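Alpha/beta hydrolase (Xanthomonas campestris pv. campestris, PDB 2QJW) is of unknown specific function but probably acts as a serine hydrolase of the alpha/beta superfamily, with a substrate not yet identified. Local coordinates at residues S85-A89 / L100-P106; A114-A118 / W141-R145; I122-H126 / V138-A142. All coordinates share one frame. Where two conformers were deposited one is given. Residue numbers count along the deposited sequence, not the author numbering.

Overall arrangement
Contacts 1 and 3 are buried packings of a helix on a strand of the same parallel sheet, in which strands 99-103 and 122-127 are neighbours; the Leu102 N to Ser123 O distance of 2.9 Å, a probable hydrogen bond, ties them. The centre of contact 1 is about 4 Å from that of the chain, those of contacts 3 and 2 about 12 and 13 Å; contact 3 is nonetheless buried, contact 2 only partly. Contacts 2 and 3 share Trp141 and helix 135-145. Chemistry follows burial: contact 3 is apolar without a hydrogen bond across it, contact 1 adds one serine hydroxyl to aliphatic packing, and contact 2 combines an indole hydrogen bond, a salt bridge and a water.

Contact 1. Residues S85-A89 / L100-P106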
ATOM      1  N   SER A  85       2.334  -5.987 -16.842  1.00 10.35           N
ATOM      2  CA  SER A  85       3.182  -6.220 -15.693  1.00  9.01           C
ATOM      3  C   SER A  85       4.057  -7.454 -15.835  1.00  8.97           C
ATOM      4  O   SER A  85       5.208  -7.431 -15.424  1.00 11.52           O
ATOM      5  CB  SER A  85       2.355  -6.340 -14.406  1.00 10.62           C
ATOM      6  OG  SER A  85       1.782  -5.103 -14.098  1.00 10.56           O
ATOM      7  N   TYR A  86       3.456  -8.511 -16.374  1.00 10.50           N
ATOM      8  CA  TYR A  86       4.177  -9.743 -16.583  1.00 11.09           C
ATOM      9  C   TYR A  86       5.380  -9.450 -17.476  1.00 10.58           C
ATOM     10  O   TYR A  86       6.486  -9.822 -17.132  1.00 11.52           O
ATOM     11  CB  TYR A  86       3.288 -10.752 -17.247  1.00 12.06           C
ATOM     12  CG  TYR A  86       4.030 -11.996 -17.604  1.00 12.45           C
ATOM     13  CD1 TYR A  86       4.336 -12.960 -16.655  1.00 13.00           C
ATOM     14  CD2 TYR A  86       4.453 -12.201 -18.899  1.00 12.83           C
ATOM     15  CE1 TYR A  86       5.038 -14.151 -16.971  1.00 13.15           C
ATOM     16  CE2 TYR A  86       5.176 -13.379 -19.256  1.00 13.57           C
ATOM     17  CZ  TYR A  86       5.464 -14.349 -18.298  1.00 14.41           C
ATOM     18  OH  TYR A  86       6.153 -15.458 -18.674  1.00 16.44           O
ATOM     19  N   ILE A  87       5.192  -8.751 -18.580  1.00 11.00           N
ATOM     20  CA  ILE A  87       6.374  -8.578 -19.453  1.00 11.26           C
ATOM     21  C   ILE A  87       7.403  -7.580 -18.879  1.00 11.16           C
ATOM     22  O   ILE A  87       8.604  -7.726 -19.079  1.00 11.58           O
ATOM     23  CB  ILE A  87       5.997  -8.227 -20.908  1.00 12.48           C
ATOM     24  CG1 ILE A  87       5.237  -6.912 -21.029  1.00 11.04           C
ATOM     25  CG2 ILE A  87       5.218  -9.400 -21.524  1.00 12.32           C
ATOM     26  CD1 ILE A  87       5.133  -6.411 -22.472  1.00 13.85           C
ATOM     27  N   ALA A  88       6.939  -6.588 -18.113  1.00 11.58           N
ATOM     28  CA  ALA A  88       7.853  -5.647 -17.471  1.00 11.41           C
ATOM     29  C   ALA A  88       8.738  -6.400 -16.525  1.00 11.96           C
ATOM     30  O   ALA A  88       9.946  -6.246 -16.482  1.00 10.69           O
ATOM     31  CB  ALA A  88       7.043  -4.524 -16.760  1.00 10.23           C
ATOM     32  N   ALA A  89       8.140  -7.271 -15.716  1.00 10.00           N
ATOM     33  CA  ALA A  89       8.906  -8.063 -14.791  1.00 11.27           C
ATOM     34  C   ALA A  89       9.916  -8.980 -15.483  1.00 10.43           C
ATOM     35  O   ALA A  89      11.065  -8.986 -15.121  1.00 10.61           O
ATOM     36  CB  ALA A  89       7.937  -8.853 -13.864  1.00 11.14           C
ATOM     37  N   LEU A 100      10.624  -1.343 -10.548  0.50  9.68           N
ATOM     38  CA  LEU A 100       9.519  -2.016 -11.209  0.50  9.49           C
ATOM     39  C   LEU A 100       8.195  -1.719 -10.519  0.50  9.65           C
ATOM     40  O   LEU A 100       8.073  -1.949  -9.306  0.50  9.57           O
ATOM     41  CB  LEU A 100       9.797  -3.502 -11.149  0.50 11.32           C
ATOM     42  CG  LEU A 100       8.942  -4.493 -11.909  0.50 12.12           C
ATOM     43  CD1 LEU A 100       8.934  -4.194 -13.472  0.50  9.70           C
ATOM     44  CD2 LEU A 100       9.409  -5.928 -11.587  0.50  9.76           C
ATOM     45  N   PHE A 101       7.193  -1.269 -11.287  1.00  7.96           N
ATOM     46  CA  PHE A 101       5.870  -0.957 -10.769  1.00  7.89           C
ATOM     47  C   PHE A 101       4.854  -1.862 -11.455  1.00  8.29           C
ATOM     48  O   PHE A 101       4.692  -1.802 -12.684  1.00  9.52           O
ATOM     49  CB  PHE A 101       5.470   0.504 -10.952  1.00  8.50           C
ATOM     50  CG  PHE A 101       4.164   0.824 -10.339  1.00  8.73           C
ATOM     51  CD1 PHE A 101       4.053   0.917  -8.992  1.00 10.88           C
ATOM     52  CD2 PHE A 101       3.056   1.010 -11.112  1.00  8.96           C
ATOM     53  CE1 PHE A 101       2.826   1.247  -8.410  1.00  9.85           C
ATOM     54  CE2 PHE A 101       1.825   1.302 -10.534  1.00 10.45           C
ATOM     55  CZ  PHE A 101       1.702   1.413  -9.182  1.00 10.21           C
ATOM     56  N   LEU A 102       4.197  -2.699 -10.672  1.00  8.43           N
ATOM     57  CA  LEU A 102       3.309  -3.713 -11.252  1.00  9.19           C
ATOM     58  C   LEU A 102       1.916  -3.588 -10.741  1.00  9.16           C
ATOM     59  O   LEU A 102       1.659  -3.723  -9.569  1.00  9.08           O
ATOM     60  CB  LEU A 102       3.817  -5.078 -10.877  1.00  8.72           C
ATOM     61  CG  LEU A 102       5.286  -5.431 -11.102  1.00  9.93           C
ATOM     62  CD1 LEU A 102       5.688  -6.867 -10.651  1.00 12.45           C
ATOM     63  CD2 LEU A 102       5.628  -5.264 -12.588  1.00 13.21           C
HETATM   64  N   MSE A 103       0.970  -3.322 -11.637  1.00  8.65           N
HETATM   65  CA  MSE A 103      -0.477  -3.353 -11.330  1.00  9.81           C
HETATM   66  C   MSE A 103      -1.008  -4.741 -11.730  1.00  9.05           C
HETATM   67  O   MSE A 103      -0.730  -5.214 -12.826  1.00  9.21           O
HETATM   68  CB  MSE A 103      -1.247  -2.265 -12.008  1.00  9.45           C
HETATM   69  CG  MSE A 103      -0.742  -0.851 -11.652  1.00 11.21           C
HETATM   70 SE   MSE A 103      -1.645   0.574 -12.501  0.75 12.25          SE
HETATM   71  CE  MSE A 103      -0.898   0.275 -14.195  1.00 18.99           C
ATOM     72  N   VAL A 104      -1.750  -5.362 -10.811  1.00  9.30           N
ATOM     73  CA  VAL A 104      -2.427  -6.690 -11.014  1.00  7.59           C
ATOM     74  C   VAL A 104      -1.556  -7.645 -11.851  1.00 10.13           C
ATOM     75  O   VAL A 104      -1.962  -8.106 -12.907  1.00 10.03           O
ATOM     76  CB  VAL A 104      -3.902  -6.543 -11.538  1.00  8.64           C
ATOM     77  CG1 VAL A 104      -4.768  -5.970 -10.407  1.00 13.42           C
ATOM     78  CG2 VAL A 104      -4.003  -5.691 -12.755  1.00 10.83           C
ATOM     79  N   PRO A 105      -0.343  -7.966 -11.365  1.00  9.65           N
ATOM     80  CA  PRO A 105       0.543  -8.868 -12.106  1.00 11.37           C
ATOM     81  C   PRO A 105       0.085 -10.325 -12.056  1.00  8.60           C
ATOM     82  O   PRO A 105      -0.180 -10.807 -10.983  1.00  9.50           O
ATOM     83  CB  PRO A 105       1.886  -8.697 -11.363  1.00  9.51           C
ATOM     84  CG  PRO A 105       1.544  -8.414 -10.010  1.00  9.20           C
ATOM     85  CD  PRO A 105       0.283  -7.554 -10.091  1.00  8.30           C
ATOM     86  N   PRO A 106       0.021 -10.990 -13.203  1.00 11.20           N
ATOM     87  CA  PRO A 106      -0.263 -12.427 -13.120  1.00 10.76           C
ATOM     88  C   PRO A 106       0.991 -13.176 -12.697  1.00 12.19           C
ATOM     89  O   PRO A 106       2.100 -12.869 -13.146  1.00 13.35           O
ATOM     90  CB  PRO A 106      -0.628 -12.794 -14.540  1.00 15.59           C
ATOM     91  CG  PRO A 106       0.058 -11.839 -15.367  1.00 16.02           C
ATOM     92  CD  PRO A 106       0.209 -10.522 -14.578  1.00 14.64           C
TER
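The polar part of this contact centres on one side chain. Ser85, whose CA-to-CB bond points at the strand and whose CA lies 5.1 Å from the CA of Leu102, has the most surface covered, 81 Å². Its OG is 2.8 Å from O of Met103 (a selenomethionine), a distance and geometry that suit a hydrogen bond, although the hydroxyl proton has another acceptor within reach. The same OG lies 3.5 Å from Leu102 CA, so the helix comes close to the strand backbone at this end.

The two elements belong to a beta-alpha-beta unit, strand 76-81, helix 83-92 and strand 99-103, of the alpha/beta-hydrolase fold. The helix runs back almost antiparallel to the strand, at 159° with axes 8.3 Å apart at closest approach, as the return helix of a crossover between parallel strands must. Ser85 also touches the GxSxG turn that precedes it, probably the nucleophile elbow, with Ser82 the likely nucleophile.

Aliphatic packing accounts for the other end. Ala88 CB meets Leu100 CD1 at 3.8 Å, and Ala89 CB meets Leu100 CD2 at 4.0 Å; Leu102 sends CD1 to within 4.4 Å of Ala89 CB. The small alanine side chains leave room for these leucines between helix and sheet, where Leu78 of the adjoining strand also packs on Ala88.

Beyond the strand, the chain turns at Val104 (phi 37°, psi 60°) into two prolines. Ser85 CB lies 3.9 Å from Pro105 CB, and Tyr86 CB lies 3.9 Å from Pro106 CG, while the phenol OH of Tyr86 is hydrogen-bonded to Pro113 O.

Contact 2. Residues A114-A118 / W141-R145; sequences ALDAA and WAQAR
Segment 114-118 is an extended, irregular strip of the loop that leads from strand 99-103 to strand 122-127, with phi/psi of -56/133° at Leu115, -151/167° at Asp116 and -157/158° at Ala117. Facing it is the C-terminal part of helix 135-145, phi/psi -65/-46° at Trp141 and -112/5° at Arg145. The nearest CA pairs are Leu115 with Trp141 at 8.3 Å and Ala117 with Arg145 at 9.4 Å. Within the alpha/beta-hydrolase fold, the contact fastens a connecting loop to a helix flanking the sheet, burying 231 Å².

Trp141 (chi1 -170°, chi2 85°) bridges the gap. Its NE1 donates to the backbone O of Leu115 at 2.9 Å, with an N-H...O angle of 155°. Leu115, in the t,p rotamer, lays CD2 over one face of the indole in a CH-pi contact, 3.5 Å from the centroid of the five-membered ring and 16° off its normal. At the ring edge, Ala117 CB approaches Trp141 CH2 to 3.9 Å. Leu115 and Ala117 also pack on Ala89 of helix 83-92, so the loop lies between two helices.

Arg145 has chi1 -67°, chi2 167°, chi3 180° and chi4 73°, which lays its guanidinium over the indole face opposite Leu115 CD2, a cation-pi pair; NH1 donates to Trp141 O at 3.0 Å. NH2 makes a salt bridge with Asp116 OD1 at 3.2 Å (N-H...O angle 174°). That OD1 also accepts a weak bond from Ala117 N at 2.9 Å. Water 1 links the segments, donating to Ala117 O at 2.8 Å and accepting a weak bond from Arg145 NE at 2.6 Å.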
ATOM      1  N   ALA A 114       6.830 -18.636 -15.178  1.00 16.26           N
ATOM      2  CA  ALA A 114       6.180 -17.985 -14.056  1.00 15.67           C
ATOM      3  C   ALA A 114       6.790 -16.597 -13.876  1.00 14.58           C
ATOM      4  O   ALA A 114       7.915 -16.291 -14.312  1.00 13.88           O
ATOM      5  CB  ALA A 114       6.381 -18.795 -12.811  1.00 18.29           C
ATOM      6  N   LEU A 115       5.984 -15.742 -13.277  1.00 11.95           N
ATOM      7  CA  LEU A 115       6.412 -14.382 -13.010  1.00 11.37           C
ATOM      8  C   LEU A 115       7.679 -14.379 -12.213  1.00 10.96           C
ATOM      9  O   LEU A 115       7.791 -15.070 -11.228  1.00 12.93           O
ATOM     10  CB  LEU A 115       5.354 -13.672 -12.197  1.00 11.98           C
ATOM     11  CG  LEU A 115       5.508 -12.152 -11.916  1.00 11.16           C
ATOM     12  CD1 LEU A 115       5.374 -11.279 -13.193  1.00 11.84           C
ATOM     13  CD2 LEU A 115       4.560 -11.746 -10.835  1.00 12.86           C
ATOM     14  N   ASP A 116       8.650 -13.552 -12.650  1.00 11.80           N
ATOM     15  CA  ASP A 116       9.901 -13.321 -11.928  1.00 11.96           C
ATOM     16  C   ASP A 116      10.344 -11.917 -12.275  1.00 12.47           C
ATOM     17  O   ASP A 116       9.870 -11.335 -13.221  1.00 10.92           O
ATOM     18  CB  ASP A 116      10.942 -14.382 -12.278  1.00 12.82           C
ATOM     19  CG  ASP A 116      12.088 -14.460 -11.303  1.00 11.95           C
ATOM     20  OD1 ASP A 116      11.996 -13.959 -10.197  1.00 17.26           O
ATOM     21  OD2 ASP A 116      13.060 -15.151 -11.659  1.00 19.76           O
ATOM     22  N   ALA A 117      11.313 -11.418 -11.521  1.00 11.47           N
ATOM     23  CA  ALA A 117      11.776 -10.064 -11.641  1.00 10.18           C
ATOM     24  C   ALA A 117      13.200  -9.929 -11.092  1.00 12.34           C
ATOM     25  O   ALA A 117      13.619 -10.690 -10.235  1.00 12.63           O
ATOM     26  CB  ALA A 117      10.827  -9.114 -10.901  1.00 14.00           C
ATOM     27  N   ALA A 118      13.885  -8.891 -11.552  1.00 13.46           N
ATOM     28  CA  ALA A 118      15.192  -8.532 -11.026  1.00 12.48           C
ATOM     29  C   ALA A 118      15.045  -8.143  -9.569  1.00 14.12           C
ATOM     30  O   ALA A 118      13.985  -7.681  -9.110  1.00 11.96           O
ATOM     31  CB  ALA A 118      15.708  -7.349 -11.807  1.00 16.09           C
ATOM     32  N   TRP A 141       3.908 -14.203  -3.953  1.00 10.16           N
ATOM     33  CA  TRP A 141       5.001 -13.791  -4.811  1.00 10.50           C
ATOM     34  C   TRP A 141       5.692 -12.598  -4.211  1.00  9.22           C
ATOM     35  O   TRP A 141       6.944 -12.543  -4.121  1.00 11.20           O
ATOM     36  CB  TRP A 141       4.429 -13.425  -6.190  1.00 11.71           C
ATOM     37  CG  TRP A 141       5.424 -13.201  -7.284  1.00 11.44           C
ATOM     38  CD1 TRP A 141       5.983 -14.141  -8.076  1.00 12.76           C
ATOM     39  CD2 TRP A 141       6.111 -11.977  -7.577  1.00  9.91           C
ATOM     40  NE1 TRP A 141       6.930 -13.575  -8.890  1.00 11.30           N
ATOM     41  CE2 TRP A 141       6.999 -12.234  -8.614  1.00 10.56           C
ATOM     42  CE3 TRP A 141       6.015 -10.658  -7.100  1.00  9.86           C
ATOM     43  CZ2 TRP A 141       7.830 -11.230  -9.160  1.00 11.32           C
ATOM     44  CZ3 TRP A 141       6.820  -9.676  -7.646  1.00 12.88           C
ATOM     45  CH2 TRP A 141       7.692  -9.953  -8.666  1.00 11.08           C
ATOM     46  N   ALA A 142       4.908 -11.613  -3.746  1.00  9.44           N
ATOM     47  CA  ALA A 142       5.480 -10.450  -3.123  1.00  9.53           C
ATOM     48  C   ALA A 142       6.185 -10.756  -1.802  1.00  9.10           C
ATOM     49  O   ALA A 142       7.259 -10.214  -1.489  1.00 10.19           O
ATOM     50  CB  ALA A 142       4.382  -9.387  -2.898  1.00  9.71           C
ATOM     51  N   GLN A 143       5.576 -11.611  -0.985  1.00 10.91           N
ATOM     52  CA  GLN A 143       6.146 -11.984   0.333  1.00 10.93           C
ATOM     53  C   GLN A 143       7.552 -12.609   0.174  1.00 12.12           C
ATOM     54  O   GLN A 143       8.475 -12.332   0.959  1.00 12.80           O
ATOM     55  CB  GLN A 143       5.207 -12.906   1.093  1.00 11.65           C
ATOM     56  CG  GLN A 143       5.668 -13.219   2.519  1.00 13.00           C
ATOM     57  CD  GLN A 143       4.527 -13.617   3.432  1.00 18.98           C
ATOM     58  OE1 GLN A 143       3.494 -14.094   2.994  1.00 25.77           O
ATOM     59  NE2 GLN A 143       4.718 -13.401   4.726  1.00 25.28           N
ATOM     60  N   ALA A 144       7.712 -13.419  -0.866  1.00 12.26           N
ATOM     61  CA  ALA A 144       9.001 -14.121  -1.100  1.00 12.57           C
ATOM     62  C   ALA A 144      10.123 -13.144  -1.364  1.00 15.71           C
ATOM     63  O   ALA A 144      11.291 -13.418  -1.104  1.00 16.04           O
ATOM     64  CB  ALA A 144       8.850 -15.114  -2.276  1.00 13.63           C
ATOM     65  N   ARG A 145       9.773 -11.986  -1.915  1.00 12.20           N
ATOM     66  CA  ARG A 145      10.710 -10.968  -2.346  1.00 12.78           C
ATOM     67  C   ARG A 145      10.645  -9.687  -1.478  1.00  9.86           C
ATOM     68  O   ARG A 145      11.384  -8.713  -1.677  1.00 12.04           O
ATOM     69  CB  ARG A 145      10.333 -10.560  -3.796  1.00 14.01           C
ATOM     70  CG  ARG A 145      10.562 -11.696  -4.797  1.00 16.25           C
ATOM     71  CD  ARG A 145       9.898 -11.420  -6.133  1.00 14.90           C
ATOM     72  NE  ARG A 145      10.138 -12.523  -7.061  1.00 15.29           N
ATOM     73  CZ  ARG A 145       9.571 -13.724  -6.995  1.00 19.37           C
ATOM     74  NH1 ARG A 145       8.635 -14.017  -6.084  1.00 17.99           N
ATOM     75  NH2 ARG A 145       9.957 -14.654  -7.877  1.00 19.91           N
TER
HETATM   76  O   HOH W   1      12.406 -11.503  -7.790  1.00 24.84           O

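Contact 3. Residues I122-H126 / V138-A142; sequences ISIVH and VIAWA
Val138 (70 Å²), Ile124 (62 Å²) and Trp141 (48 Å²) have the most surface covered in this packing. Strand 122-126 is regular (phi -117 to -129°) and helix 138-142 runs back along it at 171°, axes 10.5 Å apart at closest approach, being the first two elements of the beta-alpha-beta unit of strand 122-127, helix 135-145 and strand 148-152. His126 and Val138 CA atoms are 7.6 Å apart, those of Ile124 and Ala142 8.0 Å.

Val138 (chi1 174°) places CG1 3.9 Å from Ile124 CG2 and CG2 over the face of His126, 3.6 Å from the ring centroid and 11° off its normal, a CH-pi contact. Ile124 (m,t) extends CD1 to 3.7 Å from Ala142 CB and to 3.9 Å from Trp141 CZ3 at the indole edge. Ile122 CD1 meets Trp141 CH2 at 4.1 Å.

His126 NE2 is hydrogen-bonded to Ile133 O and Trp141 NE1 to Leu115 O. Without a hydrogen bond across it, the contact rests on aliphatic and indole packing plus one CH-pi contact.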
ATOM      1  N   ILE A 122      10.566  -3.146  -6.091  1.00  8.83           N
ATOM      2  CA  ILE A 122       9.300  -3.562  -6.718  1.00  9.22           C
ATOM      3  C   ILE A 122       8.166  -3.031  -5.875  1.00  8.27           C
ATOM      4  O   ILE A 122       8.190  -3.206  -4.645  1.00  9.65           O
ATOM      5  CB  ILE A 122       9.184  -5.081  -6.836  1.00  9.11           C
ATOM      6  CG1 ILE A 122      10.374  -5.638  -7.668  1.00 11.46           C
ATOM      7  CG2 ILE A 122       7.836  -5.499  -7.408  1.00 11.00           C
ATOM      8  CD1 ILE A 122      10.513  -7.165  -7.586  1.00 13.32           C
ATOM      9  N   SER A 123       7.211  -2.371  -6.529  1.00  9.51           N
ATOM     10  CA  SER A 123       5.992  -1.894  -5.893  1.00  8.34           C
ATOM     11  C   SER A 123       4.823  -2.441  -6.693  1.00  6.61           C
ATOM     12  O   SER A 123       4.814  -2.305  -7.900  1.00  9.28           O
ATOM     13  CB  SER A 123       5.976  -0.394  -5.813  1.00 10.16           C
ATOM     14  OG  SER A 123       4.797   0.097  -5.251  1.00 10.23           O
ATOM     15  N   ILE A 124       3.854  -3.036  -5.995  1.00  7.46           N
ATOM     16  CA  ILE A 124       2.740  -3.739  -6.602  1.00  7.89           C
ATOM     17  C   ILE A 124       1.461  -3.134  -6.075  1.00  8.37           C
ATOM     18  O   ILE A 124       1.343  -2.858  -4.875  1.00  8.06           O
ATOM     19  CB  ILE A 124       2.779  -5.270  -6.266  1.00  9.29           C
ATOM     20  CG1 ILE A 124       4.121  -5.908  -6.651  1.00 10.28           C
ATOM     21  CG2 ILE A 124       1.586  -6.008  -6.896  1.00  9.39           C
ATOM     22  CD1 ILE A 124       4.319  -7.248  -5.956  1.00 11.26           C
ATOM     23  N   VAL A 125       0.501  -2.965  -6.966  1.00  7.98           N
ATOM     24  CA  VAL A 125      -0.901  -2.641  -6.605  1.00  7.88           C
ATOM     25  C   VAL A 125      -1.749  -3.810  -7.082  1.00  7.90           C
ATOM     26  O   VAL A 125      -1.763  -4.079  -8.261  1.00  8.92           O
ATOM     27  CB  VAL A 125      -1.440  -1.311  -7.147  1.00  9.25           C
ATOM     28  CG1 VAL A 125      -2.886  -1.066  -6.705  1.00  9.10           C
ATOM     29  CG2 VAL A 125      -0.521  -0.201  -6.660  1.00 10.51           C
ATOM     30  N   HIS A 126      -2.422  -4.507  -6.137  1.00  7.78           N
ATOM     31  CA  HIS A 126      -3.325  -5.590  -6.530  1.00  8.56           C
ATOM     32  C   HIS A 126      -4.669  -5.434  -5.897  1.00  9.71           C
ATOM     33  O   HIS A 126      -4.876  -4.740  -4.916  1.00 10.17           O
ATOM     34  CB  HIS A 126      -2.719  -6.915  -6.136  1.00  8.06           C
ATOM     35  CG  HIS A 126      -3.292  -8.061  -6.866  1.00 10.51           C
ATOM     36  ND1 HIS A 126      -3.119  -8.206  -8.214  1.00 12.16           N
ATOM     37  CD2 HIS A 126      -4.024  -9.117  -6.442  1.00 11.66           C
ATOM     38  CE1 HIS A 126      -3.764  -9.303  -8.599  1.00 14.97           C
ATOM     39  NE2 HIS A 126      -4.329  -9.852  -7.540  1.00 13.08           N
ATOM     40  N   VAL A 138      -0.512 -13.330  -5.574  1.00  9.58           N
ATOM     41  CA  VAL A 138       0.354 -12.120  -5.594  1.00  8.63           C
ATOM     42  C   VAL A 138       0.931 -11.827  -4.230  1.00  8.60           C
ATOM     43  O   VAL A 138       2.124 -11.504  -4.089  1.00  9.68           O
ATOM     44  CB  VAL A 138      -0.454 -10.943  -6.126  1.00 10.41           C
ATOM     45  CG1 VAL A 138       0.343  -9.604  -6.025  1.00 10.58           C
ATOM     46  CG2 VAL A 138      -0.852 -11.188  -7.576  1.00 12.98           C
ATOM     47  N   ILE A 139       0.168 -12.044  -3.164  1.00  9.59           N
ATOM     48  CA  ILE A 139       0.661 -11.928  -1.824  1.00  9.39           C
ATOM     49  C   ILE A 139       1.855 -12.883  -1.648  1.00  8.55           C
ATOM     50  O   ILE A 139       2.928 -12.491  -1.155  1.00 10.93           O
ATOM     51  CB  ILE A 139      -0.439 -12.245  -0.767  1.00  9.89           C
ATOM     52  CG1 ILE A 139      -1.448 -11.070  -0.795  1.00 10.22           C
ATOM     53  CG2 ILE A 139       0.208 -12.524   0.610  1.00 11.31           C
ATOM     54  CD1 ILE A 139      -2.857 -11.444  -0.229  1.00 11.22           C
ATOM     55  N   ALA A 140       1.750 -14.152  -2.098  1.00  9.94           N
ATOM     56  CA  ALA A 140       2.875 -15.100  -1.924  1.00 11.79           C
ATOM     57  C   ALA A 140       4.116 -14.669  -2.732  1.00 10.60           C
ATOM     58  O   ALA A 140       5.241 -14.784  -2.275  1.00 11.55           O
ATOM     59  CB  ALA A 140       2.464 -16.539  -2.253  1.00 13.61           C
ATOM     60  N   TRP A 141       3.908 -14.203  -3.953  1.00 10.16           N
ATOM     61  CA  TRP A 141       5.001 -13.791  -4.811  1.00 10.50           C
ATOM     62  C   TRP A 141       5.692 -12.598  -4.211  1.00  9.22           C
ATOM     63  O   TRP A 141       6.944 -12.543  -4.121  1.00 11.20           O
ATOM     64  CB  TRP A 141       4.429 -13.425  -6.190  1.00 11.71           C
ATOM     65  CG  TRP A 141       5.424 -13.201  -7.284  1.00 11.44           C
ATOM     66  CD1 TRP A 141       5.983 -14.141  -8.076  1.00 12.76           C
ATOM     67  CD2 TRP A 141       6.111 -11.977  -7.577  1.00  9.91           C
ATOM     68  NE1 TRP A 141       6.930 -13.575  -8.890  1.00 11.30           N
ATOM     69  CE2 TRP A 141       6.999 -12.234  -8.614  1.00 10.56           C
ATOM     70  CE3 TRP A 141       6.015 -10.658  -7.100  1.00  9.86           C
ATOM     71  CZ2 TRP A 141       7.830 -11.230  -9.160  1.00 11.32           C
ATOM     72  CZ3 TRP A 141       6.820  -9.676  -7.646  1.00 12.88           C
ATOM     73  CH2 TRP A 141       7.692  -9.953  -8.666  1.00 11.08           C
ATOM     74  N   ALA A 142       4.908 -11.613  -3.746  1.00  9.44           N
ATOM     75  CA  ALA A 142       5.480 -10.450  -3.123  1.00  9.53           C
ATOM     76  C   ALA A 142       6.185 -10.756  -1.802  1.00  9.10           C
ATOM     77  O   ALA A 142       7.259 -10.214  -1.489  1.00 10.19           O
ATOM     78  CB  ALA A 142       4.382  -9.387  -2.898  1.00  9.71           C
TER